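Local coordinates for vinylacetyl-CoA Delta-isomerase (Nitrosopumilus maritimus SCM1, PDB 6VJR), which probably acts as a flavin- and [4Fe-4S]-dependent 4-hydroxybutyryl-CoA dehydratase with vinylacetyl-CoA Delta-isomerase activity, at residues Phe129-Phe132 with Val133-Val136; Asp162-Leu166 with Phe167-Val171; Ile202-Thr205 with Glu206-Asp210; Met462-Gly465 with Tyr466-Leu470. All coordinates share one frame; numbering follows the deposited sequence. Where two conformers were deposited one is given.

Contacts 1 and 4 are both helical, yet they serve different surroundings. Contact 1 belongs to helix 125-139 and buries two aromatic-aliphatic pairs against a sheet, while its charged residues remain exposed. Contact 4 begins helix 464-475, where Gln463 holds the N-cap position and bonds reach the third subunit. Contact 2 is a loop running into strand 169-173 and contact 3 a loop running into a 3-10 segment, both partly buried and built on aspartates: one pairs with an arginine, the other gathers a backbone N-H and a hydroxyl. These two touch, Ile170 N lying 2.9 Å from Asp210 O in a probable hydrogen bond. Contact 2 also meets the second subunit, whereas contacts 1 and 3 lie within their own chain's fold.

Contact 1 (Phe129-Phe132 with Val133-Val136); sequences FLEF and VKMV
Phe129 O accepts from Val133 N at 2.9 Å, and Leu130 O from Lys134 N at the same distance. The ladder continues with Met135 N to Glu131 O, 3.1 Å, and Val136 N to Phe132 O, 3.0 Å, each residue bonded to the one four places earlier. Glu131 and Lys134 run side by side in the same direction, but Glu131 OE2 and Lys134 NZ stay 4.8 Å apart, so any attraction between the opposite charges is probably a loose one. This is the middle of the amphipathic α-helix 125-139: the two charged residues stand on its exposed flank, while Phe129, Phe132, Val133 and Val136 suit the buried side. On that side each phenylalanine is covered by the valine of the next turn. Val133 CG2 forms a CH-pi contact over one face of the Phe129 ring, 3.8 Å from its centroid and displaced toward the rim. The ring reaches this place because its CG is anti to the backbone N (chi1 -178°), while Val133 CG2 sits beside its own backbone N and therefore faces the preceding turn. Val136 CG1 repeats the arrangement over the Phe132 ring, 3.9 Å from the centroid and 22° off the normal. Beyond the helix, Phe129 meets Phe270 edge-to-face and packs on helix 101-121, while Phe132 meets Trp195 edge-to-face and touches Ile197 of strand 195-198. Met135, which has two conformers, bends in one of them at chi3 to bring its CE methyl 3.7 Å from Phe132 CD1.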
loop_
_atom_site.group_PDB
_atom_site.type_symbol
_atom_site.label_atom_id
_atom_site.label_comp_id
_atom_site.label_asym_id
_atom_site.label_seq_id
_atom_site.Cartn_x
_atom_site.Cartn_y
_atom_site.Cartn_z
ATOM N N PHE A 129 38.370 13.495 -22.765
ATOM C CA PHE A 129 36.947 13.283 -22.835
ATOM C C PHE A 129 36.255 14.252 -23.801
ATOM O O PHE A 129 35.407 13.833 -24.586
ATOM C CB PHE A 129 36.368 13.280 -21.418
ATOM C CG PHE A 129 34.877 13.018 -21.473
ATOM C CD1 PHE A 129 34.374 11.779 -21.847
ATOM C CD2 PHE A 129 33.971 14.026 -21.201
ATOM C CE1 PHE A 129 33.011 11.589 -21.937
ATOM C CE2 PHE A 129 32.606 13.799 -21.237
ATOM C CZ PHE A 129 32.136 12.598 -21.629
ATOM N N LEU A 130 36.604 15.529 -23.775
ATOM C CA LEU A 130 35.990 16.473 -24.696
ATOM C C LEU A 130 36.276 16.123 -26.161
ATOM O O LEU A 130 35.400 16.304 -27.031
ATOM C CB LEU A 130 36.430 17.905 -24.380
ATOM C CG LEU A 130 35.907 18.486 -23.068
ATOM C CD1 LEU A 130 36.474 19.860 -22.848
ATOM C CD2 LEU A 130 34.366 18.502 -23.062
ATOM N N GLU A 131 37.501 15.659 -26.462
ATOM C CA GLU A 131 37.790 15.247 -27.829
ATOM C C GLU A 131 36.906 14.062 -28.214
ATOM O O GLU A 131 36.470 13.964 -29.359
ATOM C CB GLU A 131 39.268 14.933 -28.052
ATOM C CG GLU A 131 40.163 16.142 -27.867
ATOM C CD GLU A 131 40.085 17.136 -29.003
ATOM O OE1 GLU A 131 40.646 18.204 -28.762
ATOM O OE2 GLU A 131 39.536 16.881 -30.107
ATOM N N PHE A 132 36.621 13.181 -27.246
ATOM C CA PHE A 132 35.731 12.067 -27.518
ATOM C C PHE A 132 34.312 12.566 -27.809
ATOM O O PHE A 132 33.660 12.113 -28.751
ATOM C CB PHE A 132 35.790 11.072 -26.353
ATOM C CG PHE A 132 34.806 9.928 -26.528
ATOM C CD1 PHE A 132 35.145 8.856 -27.335
ATOM C CD2 PHE A 132 33.574 9.909 -25.895
ATOM C CE1 PHE A 132 34.290 7.781 -27.485
ATOM C CE2 PHE A 132 32.691 8.845 -26.098
ATOM C CZ PHE A 132 33.049 7.791 -26.898
ATOM N N VAL A 133 33.827 13.501 -26.993
ATOM C CA VAL A 133 32.508 14.068 -27.191
ATOM C C VAL A 133 32.422 14.704 -28.576
ATOM O O VAL A 133 31.433 14.523 -29.273
ATOM C CB VAL A 133 32.138 15.066 -26.082
ATOM C CG1 VAL A 133 30.841 15.792 -26.446
ATOM C CG2 VAL A 133 32.011 14.306 -24.749
ATOM N N LYS A 134 33.443 15.469 -28.955
ATOM C CA LYS A 134 33.437 16.098 -30.267
ATOM C C LYS A 134 33.280 15.051 -31.367
ATOM O O LYS A 134 32.456 15.202 -32.265
ATOM C CB LYS A 134 34.715 16.904 -30.435
ATOM C CG LYS A 134 34.929 17.340 -31.861
ATOM C CD LYS A 134 36.128 18.254 -32.024
ATOM C CE LYS A 134 36.329 18.694 -33.429
ATOM N NZ LYS A 134 37.445 19.627 -33.450
ATOM N N MET A 135 34.074 13.975 -31.296
ATOM C CA MET A 135 33.984 12.898 -32.274
ATOM C C MET A 135 32.550 12.354 -32.342
ATOM O O MET A 135 31.948 12.328 -33.407
ATOM C CB MET A 135 34.978 11.779 -31.944
ATOM C CG MET A 135 34.926 10.592 -32.894
ATOM S SD MET A 135 36.059 9.260 -32.441
ATOM C CE MET A 135 35.264 8.517 -31.009
ATOM N N VAL A 136 31.988 11.908 -31.208
ATOM C CA VAL A 136 30.721 11.206 -31.263
ATOM C C VAL A 136 29.583 12.141 -31.670
ATOM O O VAL A 136 28.626 11.703 -32.301
ATOM C CB VAL A 136 30.429 10.410 -29.978
ATOM C CG1 VAL A 136 31.525 9.405 -29.688
ATOM C CG2 VAL A 136 30.236 11.264 -28.756
#

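Contact 2 (Asp162-Leu166 with Phe167-Val171); sequences DDPDL and FTRIV
Asp165 and Arg169 form a salt bridge in which two nitrogens of the arginine grip a single carboxylate oxygen. Arg169 NE lies 2.8 Å from Asp165 OD1, nearly in line with its C-O bond, and Arg169 NH2 reaches the same Asp165 OD1 at 2.9 Å from the syn side, 28° out of the carboxylate plane. The guanidinium approaches side-on, its plane turned 29° from that of the carboxylate. Water 2 donates to Asp165 OD2 at 2.7 Å and takes a weak bond from Arg169 NH2, bridging the pair through the second carboxylate oxygen. The packing is apolar over both faces of the guanidinium: Pro164 CG sits 3.7 Å above one, and Val171 CG1 covers the opposite one. With CG between the backbone N and the carbonyl carbon (chi1 63°) and the chain extended from CG to NE, Arg169 lies alongside the proline and slots between these two. A leucine in its place would probably leave Asp165 OD1 without either donor and Pro164 without its flat partner. Among the turn bonds, Asp163 OD1 accepts from Asp165 N at 3.0 Å, an Asx turn, a place for which a short carboxylate is well suited. Water 1 donates to Pro164 O and weakly accepts from Phe167 N where the chain straightens. Lys408 of the second subunit makes salt bridges to Asp165 OD2 and Asp163 OD2. Leu166 shares a backbone hydrogen bond with the FAD-binding Lys151, and Arg169 opens strand 169-173, which pairs antiparallel with strand 177-188 through Ser181 and Tyr179.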
loop_
_atom_site.group_PDB
_atom_site.type_symbol
_atom_site.label_atom_id
_atom_site.label_comp_id
_atom_site.label_asym_id
_atom_site.label_seq_id
_atom_site.Cartn_x
_atom_site.Cartn_y
_atom_site.Cartn_z
ATOM N N ASP A 162 37.604 -13.865 -5.019
ATOM C CA ASP A 162 38.447 -15.019 -5.286
ATOM C C ASP A 162 39.024 -14.941 -6.705
ATOM O O ASP A 162 40.114 -15.415 -6.947
ATOM C CB ASP A 162 37.601 -16.276 -5.144
ATOM C CG ASP A 162 38.332 -17.590 -4.905
ATOM O OD1 ASP A 162 39.127 -17.640 -3.953
ATOM O OD2 ASP A 162 38.032 -18.576 -5.633
ATOM N N ASP A 163 38.223 -14.450 -7.651
ATOM C CA ASP A 163 38.645 -14.244 -9.030
ATOM C C ASP A 163 38.688 -12.747 -9.270
ATOM O O ASP A 163 37.673 -12.080 -9.265
ATOM C CB ASP A 163 37.699 -14.932 -10.002
ATOM C CG ASP A 163 38.022 -14.769 -11.478
ATOM O OD1 ASP A 163 38.983 -13.998 -11.816
ATOM O OD2 ASP A 163 37.275 -15.369 -12.296
ATOM N N PRO A 164 39.877 -12.155 -9.458
ATOM C CA PRO A 164 39.968 -10.713 -9.603
ATOM C C PRO A 164 39.238 -10.140 -10.817
ATOM O O PRO A 164 38.993 -8.960 -10.824
ATOM C CB PRO A 164 41.463 -10.447 -9.618
ATOM C CG PRO A 164 41.970 -11.720 -10.234
ATOM C CD PRO A 164 41.201 -12.805 -9.543
ATOM N N ASP A 165 38.922 -10.958 -11.829
ATOM C CA ASP A 165 38.266 -10.506 -13.044
ATOM C C ASP A 165 36.769 -10.254 -12.843
ATOM O O ASP A 165 36.110 -9.796 -13.762
ATOM C CB ASP A 165 38.456 -11.512 -14.164
ATOM C CG ASP A 165 39.897 -11.698 -14.612
ATOM O OD1 ASP A 165 40.694 -10.743 -14.444
ATOM O OD2 ASP A 165 40.213 -12.809 -15.097
ATOM N N LEU A 166 36.197 -10.545 -11.649
ATOM C CA LEU A 166 34.761 -10.403 -11.447
ATOM C C LEU A 166 34.311 -8.943 -11.394
ATOM O O LEU A 166 33.109 -8.641 -11.500
ATOM C CB LEU A 166 34.281 -11.193 -10.240
ATOM C CG LEU A 166 34.341 -12.714 -10.387
ATOM C CD1 LEU A 166 34.185 -13.504 -9.086
ATOM C CD2 LEU A 166 33.257 -13.136 -11.345
ATOM N N PHE A 167 35.291 -8.043 -11.253
ATOM C CA PHE A 167 35.146 -6.642 -11.592
ATOM C C PHE A 167 36.233 -6.329 -12.615
ATOM O O PHE A 167 37.361 -6.837 -12.507
ATOM C CB PHE A 167 35.330 -5.734 -10.369
ATOM C CG PHE A 167 34.250 -5.794 -9.307
ATOM C CD1 PHE A 167 34.193 -6.870 -8.423
ATOM C CD2 PHE A 167 33.338 -4.771 -9.159
ATOM C CE1 PHE A 167 33.251 -6.901 -7.421
ATOM C CE2 PHE A 167 32.365 -4.830 -8.168
ATOM C CZ PHE A 167 32.356 -5.879 -7.282
ATOM N N THR A 168 35.917 -5.448 -13.558
ATOM C CA THR A 168 36.807 -5.100 -14.655
ATOM C C THR A 168 38.040 -4.328 -14.168
ATOM O O THR A 168 37.951 -3.380 -13.388
ATOM C CB THR A 168 35.997 -4.315 -15.691
ATOM O OG1 THR A 168 34.975 -5.154 -16.218
ATOM C CG2 THR A 168 36.848 -3.848 -16.858
ATOM N N ARG A 169 39.209 -4.757 -14.639
ATOM C CA ARG A 169 40.470 -4.205 -14.161
ATOM C C ARG A 169 41.510 -4.055 -15.274
ATOM O O ARG A 169 41.448 -4.693 -16.320
ATOM C CB ARG A 169 41.058 -5.111 -13.082
ATOM C CG ARG A 169 41.387 -6.500 -13.619
ATOM C CD ARG A 169 41.756 -7.449 -12.500
ATOM N NE ARG A 169 42.049 -8.817 -12.956
ATOM C CZ ARG A 169 43.252 -9.373 -12.962
ATOM N NH1 ARG A 169 44.206 -8.801 -12.299
ATOM N NH2 ARG A 169 43.471 -10.554 -13.504
ATOM N N ILE A 170 42.483 -3.193 -14.998
ATOM C CA ILE A 170 43.680 -3.098 -15.821
ATOM C C ILE A 170 44.575 -4.297 -15.513
ATOM O O ILE A 170 44.929 -4.532 -14.360
ATOM C CB ILE A 170 44.421 -1.802 -15.498
ATOM C CG1 ILE A 170 43.529 -0.572 -15.722
ATOM C CG2 ILE A 170 45.718 -1.693 -16.290
ATOM C CD1 ILE A 170 44.040 0.686 -15.051
ATOM N N VAL A 171 44.980 -5.025 -16.548
ATOM C CA VAL A 171 45.881 -6.160 -16.398
ATOM C C VAL A 171 47.279 -5.882 -16.941
ATOM O O VAL A 171 48.203 -6.626 -16.608
ATOM C CB VAL A 171 45.289 -7.432 -17.017
ATOM C CG1 VAL A 171 44.033 -7.889 -16.285
ATOM C CG2 VAL A 171 44.994 -7.324 -18.492
HETATM O O HOH W 1 37.249 -8.503 -8.623
HETATM O O HOH W 2 42.754 -12.180 -15.908
#

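Contact 3 (Ile202-Thr205 with Glu206-Asp210); sequences IRLT and ESDKD
Thr205 and Asp208 close a tight turn leading into the 3-10 segment 206-210, in the loop between strands 195-198 and 213-218, through a backbone bond from Asp208 to the residue three places earlier and through the Asp208 carboxylate folding back onto Thr205. Asp208 OD2 accepts from Thr205 N at 2.9 Å, on the anti side and 16° out of the carboxylate plane. The threonine hydroxyl turns to the same oxygen: Thr205 OG1 donates to Asp208 OD2, also at 2.9 Å, from well above that plane. In the opposite direction, Asp208 N bonds to Thr205 O at 2.8 Å, tightening the turn. Aspartate suits the place because its short chain, with CG anti to the carbonyl carbon (chi1 -54°), can fold back onto Thr205, and threonine because its hydroxyl adds a second donor beside its backbone N-H. Asp208 OD1 is taken by Ser159 N of a neighbouring loop, so both carboxylate oxygens are used. Were this residue a leucine, Thr205 N and OG1 and the amide of Ser159 would probably all lose their acceptor, and the turn would be less firmly held. Leu204 packs against the stem of the buried aspartate, its CD2 3.9 Å from Asp208 CB. Water 3 bridges Ser207 and Thr205, accepting from Ser207 N at 3.1 Å and donating to Thr205 OG1 at 3.2 Å.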
loop_
_atom_site.group_PDB
_atom_site.type_symbol
_atom_site.label_atom_id
_atom_site.label_comp_id
_atom_site.label_asym_id
_atom_site.label_seq_id
_atom_site.Cartn_x
_atom_site.Cartn_y
_atom_site.Cartn_z
ATOM N N ILE A 202 31.423 0.738 -8.189
ATOM C CA ILE A 202 31.387 0.735 -6.730
ATOM C C ILE A 202 32.471 1.691 -6.254
ATOM O O ILE A 202 33.422 1.952 -6.984
ATOM C CB ILE A 202 31.625 -0.708 -6.248
ATOM C CG1 ILE A 202 31.468 -0.889 -4.793
ATOM C CG2 ILE A 202 32.989 -1.235 -6.701
ATOM C CD1 ILE A 202 31.340 -2.354 -4.405
ATOM N N ARG A 203 32.293 2.229 -5.042
ATOM C CA ARG A 203 33.366 2.900 -4.337
ATOM C C ARG A 203 34.582 1.976 -4.337
ATOM O O ARG A 203 34.474 0.763 -4.093
ATOM C CB ARG A 203 32.930 3.175 -2.895
ATOM C CG ARG A 203 33.905 3.972 -2.044
ATOM C CD ARG A 203 33.305 4.215 -0.658
ATOM N NE ARG A 203 34.360 4.748 0.209
ATOM C CZ ARG A 203 35.299 4.029 0.843
ATOM N NH1 ARG A 203 36.358 4.651 1.319
ATOM N NH2 ARG A 203 35.224 2.704 0.945
ATOM N N LEU A 204 35.751 2.578 -4.544
ATOM C CA LEU A 204 37.007 1.838 -4.575
ATOM C C LEU A 204 37.915 2.352 -3.469
ATOM O O LEU A 204 37.978 3.550 -3.245
ATOM C CB LEU A 204 37.689 2.016 -5.928
ATOM C CG LEU A 204 36.933 1.476 -7.144
ATOM C CD1 LEU A 204 37.713 1.794 -8.430
ATOM C CD2 LEU A 204 36.575 0.011 -7.076
ATOM N N THR A 205 38.612 1.420 -2.815
ATOM C CA THR A 205 39.657 1.738 -1.880
ATOM C C THR A 205 41.026 1.676 -2.577
ATOM O O THR A 205 41.198 1.295 -3.748
ATOM C CB THR A 205 39.590 0.801 -0.674
ATOM O OG1 THR A 205 40.050 -0.466 -1.139
ATOM C CG2 THR A 205 38.197 0.709 -0.078
ATOM N N GLU A 206 42.046 2.072 -1.835
ATOM C CA GLU A 206 43.395 2.043 -2.383
ATOM C C GLU A 206 43.791 0.634 -2.855
ATOM O O GLU A 206 44.495 0.499 -3.851
ATOM C CB GLU A 206 44.409 2.610 -1.390
ATOM C CG GLU A 206 45.809 2.701 -1.985
ATOM C CD GLU A 206 46.834 3.374 -1.080
ATOM O OE1 GLU A 206 48.004 3.512 -1.509
ATOM O OE2 GLU A 206 46.460 3.764 0.049
ATOM N N SER A 207 43.318 -0.410 -2.153
ATOM C CA SER A 207 43.593 -1.782 -2.554
ATOM C C SER A 207 42.941 -2.133 -3.903
ATOM O O SER A 207 43.288 -3.158 -4.509
ATOM C CB SER A 207 43.163 -2.756 -1.463
ATOM O OG SER A 207 41.749 -2.868 -1.370
ATOM N N ASP A 208 41.985 -1.301 -4.362
ATOM C CA ASP A 208 41.242 -1.548 -5.589
ATOM C C ASP A 208 41.725 -0.674 -6.747
ATOM O O ASP A 208 40.995 -0.510 -7.721
ATOM C CB ASP A 208 39.754 -1.320 -5.352
ATOM C CG ASP A 208 39.125 -2.079 -4.193
ATOM O OD1 ASP A 208 39.305 -3.297 -4.183
ATOM O OD2 ASP A 208 38.445 -1.431 -3.331
ATOM N N LYS A 209 42.930 -0.108 -6.650
ATOM C CA LYS A 209 43.467 0.824 -7.641
ATOM C C LYS A 209 43.401 0.257 -9.064
ATOM O O LYS A 209 43.104 0.983 -10.000
ATOM C CB LYS A 209 44.906 1.164 -7.215
ATOM C CG LYS A 209 45.542 2.254 -7.980
ATOM C CD LYS A 209 46.834 2.758 -7.340
ATOM C CE LYS A 209 48.044 1.976 -7.804
ATOM N NZ LYS A 209 49.325 2.354 -7.190
ATOM N N ASP A 210 43.699 -1.040 -9.245
ATOM C CA ASP A 210 43.713 -1.652 -10.570
ATOM C C ASP A 210 42.342 -1.606 -11.260
ATOM O O ASP A 210 42.248 -1.747 -12.475
ATOM C CB ASP A 210 44.224 -3.078 -10.507
ATOM C CG ASP A 210 45.699 -3.225 -10.199
ATOM O OD1 ASP A 210 46.395 -2.180 -10.114
ATOM O OD2 ASP A 210 46.132 -4.384 -10.026
HETATM O O HOH W 3 42.564 -0.424 0.846
HETATM O O HOH W 4 40.616 -2.199 0.728
#

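Contact 4 (Met462-Gly465 with Tyr466-Leu470); sequences MQVG and YKKNL
Lys468 N bonds to Val464 O at 2.8 Å, within the first turn of helix 464-475. Gln463 is its N-cap: with positive phi (49°), it redirects the chain after helix 451-461, and its carbonyl accepts from Lys467 N at 3.0 Å. Asn469 N follows with a longer bond to Gly465 O, 3.2 Å. The amides at this end are served from outside, since the Glu486 carboxylate accepts from Gly465 N and Tyr466 N. Gln463 and Tyr466 run side by side, the amide nitrogen Gln463 NE2 4.0 Å from Tyr466 CD2 with amide and ring planes 59° apart; Gln463 OE1 accepts from Phe491 N. Branched Val464 suits its place between Lys468 and Ala308 of the third subunit: Val464 CG1 rests against the lysine stem, 3.9 Å from Lys468 CD, and Lys468 then bends at chi3 so that NZ can make a salt bridge with Asp312 of the third subunit. Tyr466 OH makes a hydrogen bond with Gln92 OE1 of that subunit. Lys467 leaves with CG anti to its carbonyl carbon (chi1 -66°) and stays fully extended, running back past the cap until NZ makes a weak hydrogen bond to Met462 O, 3.3 Å away.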
loop_
_atom_site.group_PDB
_atom_site.type_symbol
_atom_site.label_atom_id
_atom_site.label_comp_id
_atom_site.label_asym_id
_atom_site.label_seq_id
_atom_site.Cartn_x
_atom_site.Cartn_y
_atom_site.Cartn_z
ATOM N N MET A 462 19.216 13.207 3.861
ATOM C CA MET A 462 17.921 13.505 4.445
ATOM C C MET A 462 17.974 14.441 5.667
ATOM O O MET A 462 16.911 14.750 6.242
ATOM C CB MET A 462 17.201 12.197 4.768
ATOM C CG MET A 462 17.717 11.447 5.940
ATOM S SD MET A 462 16.748 9.925 6.065
ATOM C CE MET A 462 17.693 9.215 7.411
ATOM N N GLN A 463 19.160 14.921 6.060
ATOM C CA GLN A 463 19.338 15.994 7.053
ATOM C C GLN A 463 18.521 15.744 8.329
ATOM O O GLN A 463 17.775 16.598 8.809
ATOM C CB GLN A 463 18.985 17.327 6.404
ATOM C CG GLN A 463 19.990 17.707 5.339
ATOM C CD GLN A 463 19.754 19.062 4.720
ATOM O OE1 GLN A 463 19.217 19.170 3.609
ATOM N NE2 GLN A 463 20.103 20.095 5.461
ATOM N N VAL A 464 18.699 14.545 8.898
ATOM C CA VAL A 464 18.058 14.175 10.151
ATOM C C VAL A 464 18.385 15.153 11.288
ATOM O O VAL A 464 17.502 15.535 12.040
ATOM C CB VAL A 464 18.428 12.748 10.577
ATOM C CG1 VAL A 464 17.771 12.379 11.896
ATOM C CG2 VAL A 464 18.036 11.766 9.539
ATOM N N GLY A 465 19.658 15.565 11.413
ATOM C CA GLY A 465 20.016 16.463 12.488
ATOM C C GLY A 465 19.309 17.817 12.377
ATOM O O GLY A 465 18.893 18.369 13.390
ATOM N N TYR A 466 19.248 18.371 11.141
ATOM C CA TYR A 466 18.508 19.584 10.893
ATOM C C TYR A 466 17.059 19.431 11.329
ATOM O O TYR A 466 16.506 20.295 12.002
ATOM C CB TYR A 466 18.638 19.950 9.409
ATOM C CG TYR A 466 17.897 21.164 8.864
ATOM C CD1 TYR A 466 16.532 21.132 8.613
ATOM C CD2 TYR A 466 18.583 22.273 8.413
ATOM C CE1 TYR A 466 15.850 22.192 8.045
ATOM C CE2 TYR A 466 17.911 23.335 7.812
ATOM C CZ TYR A 466 16.535 23.302 7.651
ATOM O OH TYR A 466 15.803 24.316 7.041
ATOM N N LYS A 467 16.459 18.314 10.936
ATOM C CA LYS A 467 15.054 18.062 11.246
ATOM C C LYS A 467 14.793 17.864 12.748
ATOM O O LYS A 467 13.806 18.369 13.283
ATOM C CB LYS A 467 14.535 16.874 10.425
ATOM C CG LYS A 467 14.504 17.147 8.918
ATOM C CD LYS A 467 14.071 15.967 8.060
ATOM C CE LYS A 467 14.089 16.401 6.607
ATOM N NZ LYS A 467 13.725 15.313 5.745
ATOM N N LYS A 468 15.715 17.185 13.436
ATOM C CA LYS A 468 15.636 17.056 14.884
ATOM C C LYS A 468 15.577 18.437 15.541
ATOM O O LYS A 468 14.795 18.670 16.451
ATOM C CB LYS A 468 16.810 16.264 15.466
ATOM C CG LYS A 468 16.768 14.796 15.095
ATOM C CD LYS A 468 18.033 14.045 15.449
ATOM C CE LYS A 468 18.183 13.837 16.880
ATOM N NZ LYS A 468 19.448 13.198 17.215
ATOM N N ASN A 469 16.381 19.374 15.013
ATOM C CA ASN A 469 16.406 20.710 15.581
ATOM C C ASN A 469 15.104 21.457 15.315
ATOM O O ASN A 469 14.643 22.229 16.165
ATOM C CB ASN A 469 17.634 21.469 15.115
ATOM C CG ASN A 469 18.889 20.917 15.771
ATOM O OD1 ASN A 469 18.845 20.136 16.721
ATOM N ND2 ASN A 469 20.043 21.305 15.290
ATOM N N LEU A 470 14.481 21.246 14.148
ATOM C CA LEU A 470 13.164 21.825 13.896
ATOM C C LEU A 470 12.174 21.381 14.967
ATOM O O LEU A 470 11.359 22.187 15.416
ATOM C CB LEU A 470 12.611 21.406 12.542
ATOM C CG LEU A 470 13.381 21.852 11.298
ATOM C CD1 LEU A 470 12.691 21.219 10.096
ATOM C CD2 LEU A 470 13.500 23.326 11.142
#